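Local coordinates for VWFA domain-containing protein (Bacteroides thetaiotaomicron, PDB 3IBS) that is of unknown function but carries a von Willebrand factor type A domain that binds magnesium, in a protein probably anchored in the cell membrane, at residues K36-L48 and V195-I209. Numbering follows the deposited sequence.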
loop_
_atom_site.group_PDB
_atom_site.type_symbol
_atom_site.label_atom_id
_atom_site.label_comp_id
_atom_site.label_asym_id
_atom_site.label_seq_id
_atom_site.Cartn_x
_atom_site.Cartn_y
_atom_site.Cartn_z
ATOM N N LYS A 36 14.070 -9.678 -3.180
ATOM C CA LYS A 36 14.921 -9.211 -4.276
ATOM C C LYS A 36 16.396 -9.199 -3.853
ATOM O O LYS A 36 17.266 -9.652 -4.604
ATOM C CB LYS A 36 14.495 -7.812 -4.728
ATOM C CG LYS A 36 15.444 -7.133 -5.774
ATOM C CD LYS A 36 15.402 -7.861 -7.112
ATOM C CE LYS A 36 16.305 -7.203 -8.162
ATOM N NZ LYS A 36 15.971 -7.735 -9.544
ATOM N N ALA A 37 16.691 -8.707 -2.656
ATOM C CA ALA A 37 18.072 -8.759 -2.170
ATOM C C ALA A 37 18.600 -10.197 -2.115
ATOM O O ALA A 37 19.731 -10.458 -2.477
ATOM C CB ALA A 37 18.174 -8.117 -0.791
ATOM N N LYS A 38 17.791 -11.126 -1.637
ATOM C CA LYS A 38 18.226 -12.517 -1.550
ATOM C C LYS A 38 18.509 -13.117 -2.928
ATOM O O LYS A 38 19.519 -13.784 -3.144
ATOM C CB LYS A 38 17.195 -13.353 -0.755
ATOM C CG LYS A 38 17.210 -13.005 0.722
ATOM C CD LYS A 38 15.947 -13.400 1.469
ATOM C CE LYS A 38 15.760 -14.890 1.588
ATOM N NZ LYS A 38 14.783 -15.133 2.683
ATOM N N ARG A 39 17.634 -12.828 -3.880
ATOM C CA ARG A 39 17.804 -13.322 -5.228
ATOM C C ARG A 39 19.058 -12.750 -5.873
ATOM O O ARG A 39 19.764 -13.478 -6.583
ATOM C CB ARG A 39 16.552 -13.022 -6.063
ATOM C CG ARG A 39 15.363 -13.836 -5.554
ATOM C CD ARG A 39 14.130 -13.556 -6.381
ATOM N NE ARG A 39 13.017 -14.330 -5.863
ATOM C CZ ARG A 39 11.803 -14.346 -6.394
ATOM N NH1 ARG A 39 11.524 -13.606 -7.466
ATOM N NH2 ARG A 39 10.875 -15.093 -5.830
ATOM N N LEU A 40 19.350 -11.473 -5.600
ATOM C CA LEU A 40 20.576 -10.834 -6.080
ATOM C C LEU A 40 21.818 -11.488 -5.452
ATOM O O LEU A 40 22.812 -11.718 -6.142
ATOM C CB LEU A 40 20.584 -9.330 -5.755
ATOM C CG LEU A 40 21.792 -8.478 -6.213
ATOM C CD1 LEU A 40 21.357 -7.010 -6.391
ATOM C CD2 LEU A 40 22.989 -8.545 -5.259
ATOM N N ILE A 41 21.758 -11.750 -4.142
ATOM C CA ILE A 41 22.891 -12.368 -3.443
ATOM C C ILE A 41 23.190 -13.777 -3.979
ATOM O O ILE A 41 24.341 -14.162 -4.160
ATOM C CB ILE A 41 22.652 -12.426 -1.927
ATOM C CG1 ILE A 41 22.638 -10.997 -1.334
ATOM C CG2 ILE A 41 23.741 -13.297 -1.237
ATOM C CD1 ILE A 41 21.928 -10.929 0.030
ATOM N N SER A 42 22.130 -14.538 -4.204
ATOM C CA SER A 42 22.252 -15.871 -4.766
ATOM C C SER A 42 22.991 -15.806 -6.103
ATOM O O SER A 42 23.885 -16.606 -6.347
ATOM C CB SER A 42 20.876 -16.536 -4.904
ATOM O OG SER A 42 21.025 -17.843 -5.427
ATOM N N ARG A 43 22.669 -14.823 -6.934
ATOM C CA ARG A 43 23.334 -14.698 -8.237
ATOM C C ARG A 43 24.772 -14.161 -8.104
ATOM O O ARG A 43 25.660 -14.554 -8.857
ATOM C CB ARG A 43 22.483 -13.839 -9.207
ATOM C CG ARG A 43 21.180 -14.532 -9.639
ATOM C CD ARG A 43 20.098 -13.558 -10.171
ATOM N NE ARG A 43 18.985 -14.299 -10.776
ATOM C CZ ARG A 43 18.034 -14.944 -10.097
ATOM N NH1 ARG A 43 18.034 -14.944 -8.759
ATOM N NH2 ARG A 43 17.066 -15.585 -10.752
ATOM N N LEU A 44 24.995 -13.287 -7.125
ATOM C CA LEU A 44 26.321 -12.834 -6.785
ATOM C C LEU A 44 27.218 -14.048 -6.425
ATOM O O LEU A 44 28.331 -14.183 -6.938
ATOM C CB LEU A 44 26.234 -11.827 -5.626
ATOM C CG LEU A 44 27.504 -11.142 -5.109
ATOM C CD1 LEU A 44 27.154 -9.829 -4.350
ATOM C CD2 LEU A 44 28.325 -12.102 -4.235
ATOM N N VAL A 45 26.717 -14.934 -5.570
ATOM C CA VAL A 45 27.473 -16.136 -5.151
ATOM C C VAL A 45 27.790 -17.083 -6.335
ATOM O O VAL A 45 28.894 -17.642 -6.406
ATOM C CB VAL A 45 26.728 -16.897 -4.004
ATOM C CG1 VAL A 45 27.405 -18.224 -3.646
ATOM C CG2 VAL A 45 26.638 -16.033 -2.770
ATOM N N ASP A 46 26.841 -17.240 -7.268
ATOM C CA ASP A 46 27.066 -18.037 -8.483
ATOM C C ASP A 46 28.225 -17.506 -9.314
ATOM O O ASP A 46 28.807 -18.252 -10.075
ATOM C CB ASP A 46 25.827 -18.059 -9.387
ATOM C CG ASP A 46 24.674 -18.856 -8.798
ATOM O OD1 ASP A 46 24.906 -19.702 -7.925
ATOM O OD2 ASP A 46 23.526 -18.631 -9.227
ATOM N N GLU A 47 28.529 -16.217 -9.197
ATOM C CA GLU A 47 29.613 -15.619 -9.991
ATOM C C GLU A 47 30.981 -15.716 -9.299
ATOM O O GLU A 47 32.001 -15.426 -9.909
ATOM C CB GLU A 47 29.304 -14.156 -10.337
ATOM C CG GLU A 47 28.124 -13.971 -11.302
ATOM C CD GLU A 47 28.280 -14.760 -12.603
ATOM O OE1 GLU A 47 29.378 -14.747 -13.202
ATOM O OE2 GLU A 47 27.298 -15.416 -13.018
ATOM N N LEU A 48 30.990 -16.119 -8.028
ATOM C CA LEU A 48 32.242 -16.262 -7.293
ATOM C C LEU A 48 32.984 -17.493 -7.801
ATOM O O LEU A 48 32.359 -18.466 -8.233
ATOM C CB LEU A 48 31.997 -16.378 -5.786
ATOM C CG LEU A 48 31.291 -15.239 -5.041
ATOM C CD1 LEU A 48 31.242 -15.579 -3.555
ATOM C CD2 LEU A 48 31.940 -13.874 -5.257
ATOM N N VAL A 195 19.033 -0.696 -6.641
ATOM C CA VAL A 195 18.472 -1.947 -7.069
ATOM C C VAL A 195 17.071 -1.609 -7.623
ATOM O O VAL A 195 16.299 -0.920 -6.970
ATOM C CB VAL A 195 18.410 -2.960 -5.906
ATOM C CG1 VAL A 195 17.682 -4.237 -6.319
ATOM C CG2 VAL A 195 19.825 -3.294 -5.397
ATOM N N ASP A 196 16.793 -2.030 -8.849
ATOM C CA ASP A 196 15.424 -2.002 -9.391
ATOM C C ASP A 196 15.027 -3.421 -9.853
ATOM O O ASP A 196 15.619 -4.399 -9.404
ATOM C CB ASP A 196 15.304 -0.967 -10.515
ATOM C CG ASP A 196 16.261 -1.233 -11.669
ATOM O OD1 ASP A 196 16.695 -2.397 -11.856
ATOM O OD2 ASP A 196 16.581 -0.266 -12.396
ATOM N N ASN A 197 14.046 -3.542 -10.744
ATOM C CA ASN A 197 13.551 -4.869 -11.132
ATOM C C ASN A 197 14.434 -5.657 -12.108
ATOM O O ASN A 197 14.285 -6.870 -12.249
ATOM C CB ASN A 197 12.099 -4.792 -11.610
ATOM C CG ASN A 197 11.138 -4.474 -10.475
ATOM O OD1 ASN A 197 11.184 -5.100 -9.410
ATOM N ND2 ASN A 197 10.267 -3.489 -10.692
ATOM N N SER A 198 15.369 -4.973 -12.758
ATOM C CA SER A 198 16.300 -5.631 -13.669
ATOM C C SER A 198 17.451 -6.296 -12.894
ATOM O O SER A 198 17.526 -6.216 -11.648
ATOM C CB SER A 198 16.852 -4.615 -14.668
ATOM O OG SER A 198 17.760 -3.723 -14.027
ATOM N N ASN A 199 18.359 -6.916 -13.641
ATOM C CA ASN A 199 19.550 -7.556 -13.089
ATOM C C ASN A 199 20.736 -6.582 -13.016
ATOM O O ASN A 199 21.878 -6.994 -12.749
ATOM C CB ASN A 199 19.919 -8.785 -13.942
ATOM C CG ASN A 199 20.096 -8.444 -15.426
ATOM O OD1 ASN A 199 20.033 -7.275 -15.822
ATOM N ND2 ASN A 199 20.307 -9.471 -16.254
ATOM N N SER A 200 20.458 -5.299 -13.255
ATOM C CA SER A 200 21.505 -4.278 -13.365
ATOM C C SER A 200 22.392 -4.147 -12.122
ATOM O O SER A 200 23.618 -4.064 -12.233
ATOM C CB SER A 200 20.913 -2.909 -13.741
ATOM O OG SER A 200 20.143 -2.373 -12.673
ATOM N N ALA A 201 21.782 -4.127 -10.940
ATOM C CA ALA A 201 22.553 -3.986 -9.711
ATOM C C ALA A 201 23.482 -5.191 -9.484
ATOM O O ALA A 201 24.654 -5.027 -9.121
ATOM C CB ALA A 201 21.615 -3.784 -8.523
ATOM N N GLN A 202 22.954 -6.395 -9.702
ATOM C CA GLN A 202 23.726 -7.617 -9.488
ATOM C C GLN A 202 24.953 -7.639 -10.394
ATOM O O GLN A 202 26.047 -8.010 -9.964
ATOM C CB GLN A 202 22.874 -8.872 -9.719
ATOM C CG GLN A 202 23.652 -10.198 -9.517
ATOM C CD GLN A 202 24.187 -10.759 -10.823
ATOM O OE1 GLN A 202 23.451 -10.849 -11.797
ATOM N NE2 GLN A 202 25.464 -11.146 -10.846
ATOM N N LYS A 203 24.762 -7.244 -11.646
ATOM C CA LYS A 203 25.852 -7.288 -12.597
ATOM C C LYS A 203 26.885 -6.202 -12.312
ATOM O O LYS A 203 28.076 -6.444 -12.454
ATOM C CB LYS A 203 25.330 -7.188 -14.020
ATOM C CG LYS A 203 24.721 -8.484 -14.540
ATOM C CD LYS A 203 24.307 -8.309 -15.971
ATOM C CE LYS A 203 23.306 -7.169 -16.081
ATOM N NZ LYS A 203 23.442 -6.459 -17.371
ATOM N N ALA A 204 26.429 -5.020 -11.900
ATOM C CA ALA A 204 27.346 -3.967 -11.500
ATOM C C ALA A 204 28.229 -4.413 -10.327
ATOM O O ALA A 204 29.443 -4.235 -10.367
ATOM C CB ALA A 204 26.604 -2.671 -11.176
ATOM N N ILE A 205 27.631 -5.005 -9.296
ATOM C CA ILE A 205 28.397 -5.389 -8.128
ATOM C C ILE A 205 29.317 -6.573 -8.443
ATOM O O ILE A 205 30.470 -6.567 -8.036
ATOM C CB ILE A 205 27.506 -5.606 -6.851
ATOM C CG1 ILE A 205 28.352 -5.552 -5.565
ATOM C CG2 ILE A 205 26.733 -6.908 -6.914
ATOM C CD1 ILE A 205 29.104 -4.211 -5.354
ATOM N N SER A 206 28.837 -7.557 -9.205
ATOM C CA SER A 206 29.699 -8.676 -9.593
ATOM C C SER A 206 30.888 -8.199 -10.442
ATOM O O SER A 206 31.983 -8.767 -10.366
ATOM C CB SER A 206 28.912 -9.778 -10.315
ATOM O OG SER A 206 28.095 -10.508 -9.396
ATOM N N GLN A 207 30.668 -7.147 -11.229
ATOM C CA GLN A 207 31.719 -6.537 -12.023
ATOM C C GLN A 207 32.762 -5.909 -11.114
ATOM O O GLN A 207 33.958 -6.064 -11.342
ATOM C CB GLN A 207 31.131 -5.483 -12.982
ATOM C CG GLN A 207 32.160 -4.602 -13.714
ATOM C CD GLN A 207 33.219 -5.414 -14.454
ATOM O OE1 GLN A 207 34.429 -5.201 -14.277
ATOM N NE2 GLN A 207 32.770 -6.365 -15.276
ATOM N N GLU A 208 32.290 -5.199 -10.090
ATOM C CA GLU A 208 33.164 -4.548 -9.112
ATOM C C GLU A 208 34.009 -5.582 -8.372
ATOM O O GLU A 208 35.216 -5.389 -8.178
ATOM C CB GLU A 208 32.330 -3.711 -8.134
ATOM C CG GLU A 208 33.106 -3.114 -6.970
ATOM C CD GLU A 208 34.116 -2.049 -7.387
ATOM O OE1 GLU A 208 34.039 -1.547 -8.532
ATOM O OE2 GLU A 208 34.990 -1.707 -6.555
ATOM N N ILE A 209 33.367 -6.673 -7.951
ATOM C CA ILE A 209 34.067 -7.784 -7.298
ATOM C C ILE A 209 35.142 -8.388 -8.224
ATOM O O ILE A 209 36.289 -8.579 -7.791
ATOM C CB ILE A 209 33.090 -8.868 -6.805
ATOM C CG1 ILE A 209 32.209 -8.318 -5.670
ATOM C CG2 ILE A 209 33.850 -10.117 -6.310
ATOM C CD1 ILE A 209 30.936 -9.122 -5.448
HETATM O O HOH W 1 12.563 -7.638 -9.187
HETATM O O HOH W 2 29.696 -11.932 -7.807
#
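V195 lays CG1 against the aliphatic part of K36, 3.7 Å from its CG, and turns CG2 to L40 CD1. Beyond it the lysine reaches the loop backbone. With CG anti to the backbone N (chi1 173°) and a bend at chi2 (67°), the chain runs past D196 O, and NZ donates to S198 O at 3.0 Å, from above the carbonyl plane, and more weakly to N197 O. A methionine in place of K36 would probably leave the carbonyls of N197 and S198 without this charged donor and the loop less firmly held to helix 33-46. The turn is also braced from within: D196 OD1 accepts from both N and OG of S198, the former closing an Asx turn, and S198 OG in turn receives S200 N in an ST turn that leads into helix 200-214. This helix and helix 33-46 cover the same face of the central sheet in the Rossmann-like VWA fold, their axes here 9.6 Å apart and crossing at -37°; L44 and I205 both also touch I116 on strand 113-119. A201 CB meets L40 CD1, and Q202 CB lies 3.7 Å from L40 CG. The Q202 side chain then bends along R43 CB, and its NE2 donates to S206 OG at 3.1 Å. I205 sets CG2 against L44 CD1. S206 OG also contacts a water that donates to L44 O, bridging the helices. Last comes I209, whose CD1 packs 4.0 Å from L44 CG, the two side chains nearly perpendicular, while its CG2 faces L48 CD2.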